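Long-range contacts in dihydropteroate synthase (Mycobacterium smegmatis, PDB 6OMZ), which probably catalyses the condensation of para-aminobenzoate with 6-hydroxymethyl-7,8-dihydropterin diphosphate to form 7,8-dihydropteroate in folate biosynthesis: residues A[190-195]-A[218-223]; A[62-67]-A[83-88]; A[196-201]-A[227-232]. The protein carries 1 engineered substitution. All coordinates share one frame; numbering follows the deposited sequence. Where two conformers were deposited one is given.

Interaction 1 of 3, residues A[190-195]-A[218-223]; sequences LVIDPG and TGVPVL. With PMM (pterin-6-yl-methyl-monophosphate), chain D.
The carboxylate of Asp193 has the backbone oxygen of Leu223 over one face. Leu223 O stands 3.1 Å from Asp193 CG, almost straight above that carbon. The polar donors approach OD1 and OD2 from beyond the edge, tilted toward the opposite face. Asp193 OD2 accepts from both N3 and N2 of the bound pterin, at 2.8 Å each. OD1 takes the backbone N of Gly195 in an Asx turn, 32° out of the carboxylate plane. CG lies anti to the backbone N (chi1 -179°), which carries the group off the strand end to the pterin. Both oxygens are thus held, and rotation of the carboxylate should be restricted. Leu223 CD2 packs 3.7 Å from pterin N2.

Behind this site the backbones form a single parallel bridge. Ile192 N donates to Pro221 O at 2.9 Å, and Leu223 N donates to Ile192 O at the same distance. Val191 CG1 lies 4.0 Å from Leu223 CB. On the other side of the strand, Ile192 CG1 meets Val220 CG1 at 3.9 Å, the two side chains running nearly perpendicular.

Strand 190-193 and strand 223-224 are the sixth and seventh of the TIM barrel, and this bridge closes the gap between them. Strand 143-146 pairs with Val191, and Val222 bonds to Gly267. Helix 165-182 packs on Leu190 and Ile192, and helix 212-216 covers Ile192 and Val222.

Interaction 2 of 3, residues A[62-67]-A[83-88]; sequences IDVGGE and ARVTPV
Val85 lays its CG1 methyl over the flat peptide that joins Gly65 and Gly66. Val85 CG1 sits 3.3 Å from Gly66 N, almost straight above it. The neighbouring carbon, Gly65 C, is 3.5 Å from the same methyl. CG1 is anti to the carbonyl carbon of Val85 (chi1 -63°), and this turns it from the helix toward the strand end. Gly66 has no side chain, and a CB there would run into Val85 CG1. The two CA atoms can therefore approach to 5.6 Å.

Two residues before Gly66, on the strand, Val64 points toward the helix. Its CG1 rests 4.0 Å from Val85 CB, and the two valines lie alongside, pointing opposite ways. The same Val64 CG1 touches Val88 CG1 at 4.2 Å, one helical turn after Val85. A single methyl of the strand thus meets two successive turns of the helix. The segment axes come within 8.3 Å of each other and run at 149°, roughly antiparallel. The helix is kinked at Pro87, whose N makes no bond to the preceding turn.

This is the strand-to-helix packing of a beta-alpha-beta unit, made of strand 61-65, helix 78-93 and strand 98-102. Ile89 and Val30 add to the apolar surroundings of Val64.

Past the C-terminal end of the strand, Arg84 NH1 and Gly66 O both bond to Thr31 OG1, so that hydroxyl links them indirectly. Between the two segments themselves the chemistry is apolar. Fit of methyls against a bare glycine backbone, and not directional bonding, probably sets how close strand and helix lie.

Interaction 3 of 3, residues A[196-201]-A[227-232]; sequences LGFAKT and SRKRFL. With PMM (pterin-6-yl-methyl-monophosphate), chain D.
The pterin pocket is lined here by two loops at the barrel mouth, one bringing Phe198 and the other Lys229, with Leu196 O behind the lysine. Lys229 NZ joins them. It donates to Leu196 O at 2.8 Å and to O4 of the bound pterin monophosphate at 2.6 Å. It also bonds to Gly225 O, so three oxygens grip the amino group in the conformer given. At Leu196 O the donor is tilted 20° from the carbonyl plane. The chain of Lys229 is bent at chi2 (-126°) and chi4 (118°), and the bends bring NZ round to these oxygens.

Phe198 turns its edge, not its face, to this group. Its CE1 is 3.7 Å from Lys229 NZ, and the ring and the lysine chain run nearly perpendicular. Pterin N5 also lies at that edge, 3.6 Å from CE1. There CE1 and CZ stand over the face of the pterin, the two planes close to perpendicular. Lys200 NZ donates to Phe198 O in the carbonyl plane, a long bond. Its stronger partner is Gly195 O.

Farther from the ligand the loops are bridged by water. One water lies 2.8 Å from Lys200 O and accepts from Arg230 NH2. Another accepts from Arg230 NE at 3.0 Å and also lies close to Gly197 O. Arg230 also holds a citrate, probably from the crystallisation liquor. Leu196 CD1 touches Phe231 CZ at 4.4 Å, a light apolar contact near the start of helix 230-235, where Lys229 is the N-cap residue.

As in other TIM-barrel enzymes, the ligand sits at the C-terminal end of the strands; here strand residues such as Asn121 and Asp193 and the loop residues Phe198 and Lys229 together form the pterin site.

How the interactions relate
Interactions 1 and 3 share the pterin ligand, and their segments alternate along the chain. Their centres are 17 Å apart. They touch where Lys200 NZ lies 2.9 Å from Gly195 O, a probable hydrogen bond between the end of 190-195 and the loop 196-201. One grips the ligand at N2 and N3, the other at O4. Interaction 2 closes earlier in the chain, with its centre 23 Å from each of the others. Its nearest atoms are about 7 Å from interaction 1 and about 9 Å from interaction 3. It packs the same barrel sheet from outside. Its link to the site is indirect: Asp63 pairs with Arg269, which bonds the ligand.

Interaction 1 of 3, residues A[190-195]-A[218-223]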
loop_
_atom_site.group_PDB
_atom_site.type_symbol
_atom_site.label_atom_id
_atom_site.label_comp_id
_atom_site.label_asym_id
_atom_site.label_seq_id
_atom_site.Cartn_x
_atom_site.Cartn_y
_atom_site.Cartn_z
ATOM N N LEU A 190 -5.188 13.446 3.681
ATOM C CA LEU A 190 -3.943 12.884 3.182
ATOM C C LEU A 190 -3.419 11.792 4.104
ATOM O O LEU A 190 -3.552 11.874 5.327
ATOM C CB LEU A 190 -2.903 13.986 3.014
ATOM C CG LEU A 190 -3.408 14.946 1.942
ATOM C CD1 LEU A 190 -2.729 16.292 2.050
ATOM C CD2 LEU A 190 -3.219 14.316 0.554
ATOM N N VAL A 191 -2.846 10.758 3.493
ATOM C CA VAL A 191 -2.105 9.695 4.154
ATOM C C VAL A 191 -0.741 9.640 3.475
ATOM O O VAL A 191 -0.628 9.913 2.275
ATOM C CB VAL A 191 -2.854 8.343 4.035
ATOM C CG1 VAL A 191 -2.062 7.196 4.676
ATOM C CG2 VAL A 191 -4.274 8.452 4.636
ATOM N N ILE A 192 0.308 9.322 4.243
ATOM C CA ILE A 192 1.638 9.175 3.657
ATOM C C ILE A 192 2.169 7.774 3.935
ATOM O O ILE A 192 1.748 7.099 4.877
ATOM C CB ILE A 192 2.626 10.243 4.169
ATOM C CG1 ILE A 192 2.675 10.243 5.699
ATOM C CG2 ILE A 192 2.246 11.622 3.592
ATOM C CD1 ILE A 192 3.659 11.262 6.297
ATOM N N ASP A 193 3.131 7.345 3.104
ATOM C CA ASP A 193 3.637 5.963 3.135
ATOM C C ASP A 193 5.111 6.062 2.747
ATOM O O ASP A 193 5.411 6.652 1.703
ATOM C CB ASP A 193 2.848 5.082 2.145
ATOM C CG ASP A 193 3.289 3.611 2.131
ATOM O OD1 ASP A 193 4.480 3.309 2.340
ATOM O OD2 ASP A 193 2.419 2.747 1.868
ATOM N N PRO A 194 6.038 5.513 3.546
ATOM C CA PRO A 194 7.471 5.643 3.209
ATOM C C PRO A 194 7.901 4.870 1.962
ATOM O O PRO A 194 9.050 5.025 1.532
ATOM C CB PRO A 194 8.180 5.106 4.457
ATOM C CG PRO A 194 7.188 4.097 5.039
ATOM C CD PRO A 194 5.818 4.711 4.772
ATOM N N GLY A 195 7.044 4.035 1.392
ATOM C CA GLY A 195 7.382 3.335 0.163
ATOM C C GLY A 195 8.545 2.373 0.331
ATOM O O GLY A 195 9.533 2.464 -0.403
ATOM N N THR A 218 4.438 13.529 12.386
ATOM C CA THR A 218 4.021 14.619 11.500
ATOM C C THR A 218 2.558 14.994 11.702
ATOM O O THR A 218 2.153 16.091 11.306
ATOM C CB THR A 218 4.224 14.261 10.020
ATOM O OG1 THR A 218 3.330 13.199 9.654
ATOM C CG2 THR A 218 5.672 13.851 9.728
ATOM N N GLY A 219 1.767 14.122 12.326
ATOM C CA GLY A 219 0.332 14.288 12.374
ATOM C C GLY A 219 -0.410 13.821 11.137
ATOM O O GLY A 219 -1.650 13.861 11.126
ATOM N N VAL A 220 0.295 13.415 10.084
ATOM C CA VAL A 220 -0.329 12.849 8.890
ATOM C C VAL A 220 -0.410 11.342 9.089
ATOM O O VAL A 220 0.604 10.726 9.452
ATOM C CB VAL A 220 0.467 13.191 7.617
ATOM C CG1 VAL A 220 -0.285 12.703 6.374
ATOM C CG2 VAL A 220 0.735 14.700 7.543
ATOM N N PRO A 221 -1.576 10.714 8.890
ATOM C CA PRO A 221 -1.667 9.250 9.041
ATOM C C PRO A 221 -0.646 8.538 8.169
ATOM O O PRO A 221 -0.398 8.937 7.027
ATOM C CB PRO A 221 -3.095 8.931 8.592
ATOM C CG PRO A 221 -3.854 10.203 8.834
ATOM C CD PRO A 221 -2.884 11.332 8.601
ATOM N N VAL A 222 -0.039 7.487 8.724
ATOM C CA VAL A 222 1.037 6.758 8.055
ATOM C C VAL A 222 0.576 5.341 7.740
ATOM O O VAL A 222 0.136 4.611 8.634
ATOM C CB VAL A 222 2.320 6.717 8.903
ATOM C CG1 VAL A 222 3.393 5.900 8.169
ATOM C CG2 VAL A 222 2.833 8.137 9.179
ATOM N N LEU A 223 0.703 4.951 6.471
ATOM C CA LEU A 223 0.490 3.580 6.022
ATOM C C LEU A 223 1.842 2.934 5.765
ATOM O O LEU A 223 2.730 3.567 5.189
ATOM C CB LEU A 223 -0.346 3.558 4.734
ATOM C CG LEU A 223 -0.542 2.234 3.990
ATOM C CD1 LEU A 223 -1.371 1.272 4.826
ATOM C CD2 LEU A 223 -1.209 2.488 2.633
HETATM N N5 PMM D . 3.535 -1.707 -2.532
HETATM C C6 PMM D . 3.089 -2.150 -3.723
HETATM C C7 PMM D . 1.953 -1.606 -4.298
HETATM N N8 PMM D . 1.237 -0.610 -3.763
HETATM N N1 PMM D . 0.995 0.898 -2.087
HETATM C C2 PMM D . 1.416 1.437 -0.946
HETATM N N2 PMM D . 0.781 2.500 -0.443
HETATM N N3 PMM D . 2.502 0.975 -0.257
HETATM C C4 PMM D . 3.296 -0.081 -0.651
HETATM O O4 PMM D . 4.241 -0.452 0.037
HETATM C C4A PMM D . 2.882 -0.701 -1.927
HETATM C C8A PMM D . 1.712 -0.163 -2.593
HETATM C C9 PMM D . 3.939 -3.162 -4.433
HETATM O O10 PMM D . 3.884 -4.429 -3.726
HETATM P PA PMM D . 2.870 -5.676 -4.004
HETATM O O1P PMM D . 3.205 -6.683 -2.965
HETATM O O2P PMM D . 1.427 -5.184 -3.874
HETATM O O3P PMM D . 3.106 -6.182 -5.421
#

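Interaction 2 of 3, residues A[62-67]-A[83-88]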
loop_
_atom_site.group_PDB
_atom_site.type_symbol
_atom_site.label_atom_id
_atom_site.label_comp_id
_atom_site.label_asym_id
_atom_site.label_seq_id
_atom_site.Cartn_x
_atom_site.Cartn_y
_atom_site.Cartn_z
ATOM N N ILE A 62 -10.000 -2.895 1.408
ATOM C CA ILE A 62 -9.497 -3.732 0.317
ATOM C C ILE A 62 -8.860 -2.811 -0.715
ATOM O O ILE A 62 -9.528 -1.924 -1.253
ATOM C CB ILE A 62 -10.598 -4.588 -0.321
ATOM C CG1 ILE A 62 -11.202 -5.555 0.715
ATOM C CG2 ILE A 62 -10.019 -5.354 -1.498
ATOM C CD1 ILE A 62 -10.175 -6.483 1.381
ATOM N N ASP A 63 -7.568 -3.019 -0.977
ATOM C CA ASP A 63 -6.803 -2.232 -1.939
ATOM C C ASP A 63 -6.801 -2.986 -3.270
ATOM O O ASP A 63 -6.137 -4.018 -3.398
ATOM C CB ASP A 63 -5.380 -2.007 -1.416
ATOM C CG ASP A 63 -4.544 -1.100 -2.322
ATOM O OD1 ASP A 63 -5.022 -0.011 -2.703
ATOM O OD2 ASP A 63 -3.394 -1.467 -2.630
ATOM N N VAL A 64 -7.543 -2.478 -4.257
ATOM C CA VAL A 64 -7.700 -3.149 -5.546
ATOM C C VAL A 64 -6.734 -2.524 -6.548
ATOM O O VAL A 64 -6.671 -1.293 -6.670
ATOM C CB VAL A 64 -9.157 -3.065 -6.034
ATOM C CG1 VAL A 64 -9.309 -3.673 -7.437
ATOM C CG2 VAL A 64 -10.094 -3.780 -5.028
ATOM N N GLY A 65 -5.975 -3.366 -7.257
ATOM C CA GLY A 65 -5.039 -2.884 -8.265
ATOM C C GLY A 65 -5.114 -3.702 -9.542
ATOM O O GLY A 65 -5.502 -4.871 -9.531
ATOM N N GLY A 66 -4.749 -3.064 -10.655
ATOM C CA GLY A 66 -4.779 -3.748 -11.934
ATOM C C GLY A 66 -3.423 -3.849 -12.595
ATOM O O GLY A 66 -3.257 -4.524 -13.615
ATOM N N GLU A 67 -2.441 -3.181 -12.012
ATOM C CA GLU A 67 -1.129 -3.054 -12.609
ATOM C C GLU A 67 -0.070 -3.513 -11.618
ATOM O O GLU A 67 -0.325 -3.676 -10.421
ATOM C CB GLU A 67 -0.868 -1.603 -13.042
ATOM C CG GLU A 67 -0.184 -1.477 -14.372
ATOM C CD GLU A 67 -0.307 -0.084 -14.934
ATOM O OE1 GLU A 67 0.003 0.880 -14.204
ATOM O OE2 GLU A 67 -0.732 0.049 -16.101
ATOM N N ALA A 83 -10.489 -1.169 -16.971
ATOM C CA ALA A 83 -11.440 -2.218 -17.313
ATOM C C ALA A 83 -11.266 -3.440 -16.422
ATOM O O ALA A 83 -12.221 -4.196 -16.213
ATOM C CB ALA A 83 -11.284 -2.609 -18.780
ATOM N N ARG A 84 -10.058 -3.658 -15.899
ATOM C CA ARG A 84 -9.825 -4.802 -15.019
ATOM C C ARG A 84 -10.295 -4.537 -13.589
ATOM O O ARG A 84 -10.843 -5.437 -12.937
ATOM C CB ARG A 84 -8.340 -5.174 -15.031
ATOM C CG ARG A 84 -7.887 -5.809 -16.342
ATOM C CD ARG A 84 -6.396 -6.108 -16.360
ATOM N NE ARG A 84 -6.004 -6.656 -17.657
ATOM C CZ ARG A 84 -4.797 -7.124 -17.953
ATOM N NH1 ARG A 84 -3.837 -7.142 -17.032
ATOM N NH2 ARG A 84 -4.554 -7.580 -19.176
ATOM N N VAL A 85 -10.091 -3.322 -13.082
ATOM C CA VAL A 85 -10.381 -3.080 -11.670
ATOM C C VAL A 85 -11.850 -2.732 -11.443
ATOM O O VAL A 85 -12.402 -3.080 -10.398
ATOM C CB VAL A 85 -9.470 -1.992 -11.068
ATOM C CG1 VAL A 85 -8.003 -2.419 -11.092
ATOM C CG2 VAL A 85 -9.678 -0.640 -11.761
ATOM N N THR A 86 -12.509 -2.051 -12.392
ATOM C CA THR A 86 -13.826 -1.499 -12.065
ATOM C C THR A 86 -14.909 -2.553 -11.809
ATOM O O THR A 86 -15.719 -2.349 -10.889
ATOM C CB THR A 86 -14.311 -0.496 -13.131
ATOM O OG1 THR A 86 -14.218 -1.045 -14.454
ATOM C CG2 THR A 86 -13.497 0.797 -13.045
ATOM N N PRO A 87 -14.974 -3.680 -12.543
ATOM C CA PRO A 87 -15.987 -4.696 -12.182
ATOM C C PRO A 87 -15.789 -5.255 -10.787
ATOM O O PRO A 87 -16.764 -5.569 -10.092
ATOM C CB PRO A 87 -15.799 -5.791 -13.247
ATOM C CG PRO A 87 -15.080 -5.117 -14.385
ATOM C CD PRO A 87 -14.205 -4.088 -13.737
ATOM N N VAL A 88 -14.531 -5.416 -10.381
ATOM C CA VAL A 88 -14.225 -5.925 -9.052
ATOM C C VAL A 88 -14.643 -4.912 -8.000
ATOM O O VAL A 88 -15.266 -5.259 -6.990
ATOM C CB VAL A 88 -12.724 -6.260 -8.953
ATOM C CG1 VAL A 88 -12.342 -6.649 -7.518
ATOM C CG2 VAL A 88 -12.361 -7.369 -9.941
#

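Interaction 3 of 3, residues A[196-201]-A[227-232]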
loop_
_atom_site.group_PDB
_atom_site.type_symbol
_atom_site.label_atom_id
_atom_site.label_comp_id
_atom_site.label_asym_id
_atom_site.label_seq_id
_atom_site.Cartn_x
_atom_site.Cartn_y
_atom_site.Cartn_z
ATOM N N LEU A 196 8.440 1.448 1.290
ATOM C CA LEU A 196 9.540 0.529 1.556
ATOM C C LEU A 196 9.916 -0.248 0.297
ATOM O O LEU A 196 9.051 -0.727 -0.438
ATOM C CB LEU A 196 9.153 -0.443 2.681
ATOM C CG LEU A 196 8.692 0.167 4.006
ATOM C CD1 LEU A 196 8.239 -0.933 4.975
ATOM C CD2 LEU A 196 9.822 0.990 4.619
ATOM N N GLY A 197 11.218 -0.346 0.024
ATOM C CA GLY A 197 11.701 -1.112 -1.104
ATOM C C GLY A 197 11.668 -0.406 -2.449
ATOM O O GLY A 197 12.308 -0.877 -3.392
ATOM N N PHE A 198 10.945 0.702 -2.572
ATOM C CA PHE A 198 10.848 1.422 -3.842
ATOM C C PHE A 198 12.067 2.328 -3.982
ATOM O O PHE A 198 12.126 3.403 -3.379
ATOM C CB PHE A 198 9.554 2.219 -3.905
ATOM C CG PHE A 198 8.332 1.389 -4.197
ATOM C CD1 PHE A 198 7.656 0.742 -3.174
ATOM C CD2 PHE A 198 7.843 1.285 -5.496
ATOM C CE1 PHE A 198 6.521 0.003 -3.434
ATOM C CE2 PHE A 198 6.695 0.548 -5.772
ATOM C CZ PHE A 198 6.035 -0.105 -4.736
ATOM N N ALA A 199 13.046 1.890 -4.782
ATOM C CA ALA A 199 14.334 2.582 -4.929
ATOM C C ALA A 199 14.980 2.798 -3.566
ATOM O O ALA A 199 15.546 3.850 -3.279
ATOM C CB ALA A 199 14.193 3.906 -5.690
ATOM N N LYS A 200 14.896 1.775 -2.722
ATOM C CA LYS A 200 15.448 1.803 -1.376
ATOM C C LYS A 200 16.078 0.447 -1.090
ATOM O O LYS A 200 15.562 -0.581 -1.535
ATOM C CB LYS A 200 14.355 2.114 -0.333
ATOM C CG LYS A 200 13.724 3.524 -0.479
ATOM C CD LYS A 200 12.630 3.741 0.592
ATOM C CE LYS A 200 11.894 5.083 0.401
ATOM N NZ LYS A 200 10.944 4.966 -0.778
ATOM N N THR A 201 17.197 0.447 -0.361
ATOM C CA THR A 201 17.827 -0.802 0.061
ATOM C C THR A 201 17.157 -1.354 1.315
ATOM O O THR A 201 16.354 -0.689 1.978
ATOM C CB THR A 201 19.312 -0.601 0.370
ATOM O OG1 THR A 201 19.416 0.179 1.574
ATOM C CG2 THR A 201 20.032 0.102 -0.779
ATOM N N SER A 227 4.789 -6.020 3.163
ATOM C CA SER A 227 4.382 -7.402 2.908
ATOM C C SER A 227 5.169 -8.046 1.780
ATOM O O SER A 227 5.108 -7.599 0.632
ATOM C CB SER A 227 2.883 -7.415 2.590
ATOM O OG SER A 227 2.427 -8.734 2.320
ATOM N N ARG A 228 5.910 -9.105 2.117
ATOM C CA ARG A 228 6.626 -9.955 1.168
ATOM C C ARG A 228 7.721 -9.224 0.399
ATOM O O ARG A 228 8.242 -9.766 -0.577
ATOM C CB ARG A 228 5.656 -10.603 0.173
ATOM C CG ARG A 228 4.541 -11.386 0.866
ATOM C CD ARG A 228 3.430 -11.785 -0.110
ATOM N NE ARG A 228 3.867 -12.697 -1.153
ATOM C CZ ARG A 228 3.766 -14.023 -1.080
ATOM N NH1 ARG A 228 3.267 -14.596 0.009
ATOM N NH2 ARG A 228 4.171 -14.778 -2.093
ATOM N N LYS A 229 8.098 -8.024 0.808
ATOM C CA LYS A 229 9.045 -7.231 0.034
ATOM C C LYS A 229 10.449 -7.839 0.078
ATOM O O LYS A 229 10.780 -8.664 0.940
ATOM C CB LYS A 229 9.064 -5.789 0.539
ATOM C CG LYS A 229 7.741 -5.051 0.309
ATOM C CD LYS A 229 7.947 -3.757 -0.449
ATOM C CE LYS A 229 6.618 -3.121 -0.849
ATOM N NZ LYS A 229 6.438 -1.792 -0.220
ATOM N N ARG A 230 11.279 -7.399 -0.868
ATOM C CA ARG A 230 12.587 -8.003 -1.100
ATOM C C ARG A 230 13.472 -7.976 0.141
ATOM O O ARG A 230 14.241 -8.918 0.372
ATOM C CB ARG A 230 13.269 -7.292 -2.272
ATOM C CG ARG A 230 14.581 -7.930 -2.736
ATOM C CD ARG A 230 15.054 -7.382 -4.107
ATOM N NE ARG A 230 15.423 -5.962 -4.062
ATOM C CZ ARG A 230 16.643 -5.504 -3.784
ATOM N NH1 ARG A 230 17.637 -6.349 -3.524
ATOM N NH2 ARG A 230 16.872 -4.194 -3.765
ATOM N N PHE A 231 13.403 -6.901 0.942
ATOM C CA PHE A 231 14.255 -6.836 2.132
ATOM C C PHE A 231 13.924 -7.926 3.149
ATOM O O PHE A 231 14.803 -8.317 3.927
ATOM C CB PHE A 231 14.202 -5.436 2.787
ATOM C CG PHE A 231 12.983 -5.146 3.660
ATOM C CD1 PHE A 231 11.687 -5.236 3.159
ATOM C CD2 PHE A 231 13.155 -4.672 4.962
ATOM C CE1 PHE A 231 10.592 -4.920 3.941
ATOM C CE2 PHE A 231 12.060 -4.345 5.761
ATOM C CZ PHE A 231 10.769 -4.468 5.245
ATOM N N LEU A 232 12.702 -8.457 3.141
ATOM C CA LEU A 232 12.416 -9.605 3.994
ATOM C C LEU A 232 13.045 -10.872 3.437
ATOM O O LEU A 232 13.499 -11.732 4.201
ATOM C CB LEU A 232 10.906 -9.774 4.166
ATOM C CG LEU A 232 10.215 -8.568 4.798
ATOM C CD1 LEU A 232 8.730 -8.868 5.019
ATOM C CD2 LEU A 232 10.898 -8.192 6.106
HETATM N N5 PMM D . 3.535 -1.707 -2.532
HETATM C C6 PMM D . 3.089 -2.150 -3.723
HETATM C C7 PMM D . 1.953 -1.606 -4.298
HETATM N N8 PMM D . 1.237 -0.610 -3.763
HETATM N N1 PMM D . 0.995 0.898 -2.087
HETATM C C2 PMM D . 1.416 1.437 -0.946
HETATM N N2 PMM D . 0.781 2.500 -0.443
HETATM N N3 PMM D . 2.502 0.975 -0.257
HETATM C C4 PMM D . 3.296 -0.081 -0.651
HETATM O O4 PMM D . 4.241 -0.452 0.037
HETATM C C4A PMM D . 2.882 -0.701 -1.927
HETATM C C8A PMM D . 1.712 -0.163 -2.593
HETATM C C9 PMM D . 3.939 -3.162 -4.433
HETATM O O10 PMM D . 3.884 -4.429 -3.726
HETATM P PA PMM D . 2.870 -5.676 -4.004
HETATM O O1P PMM D . 3.205 -6.683 -2.965
HETATM O O2P PMM D . 1.427 -5.184 -3.874
HETATM O O3P PMM D . 3.106 -6.182 -5.421
HETATM O O HOH W 1 13.463 -3.699 -3.692
HETATM O O HOH W 2 15.449 -1.429 -4.162
#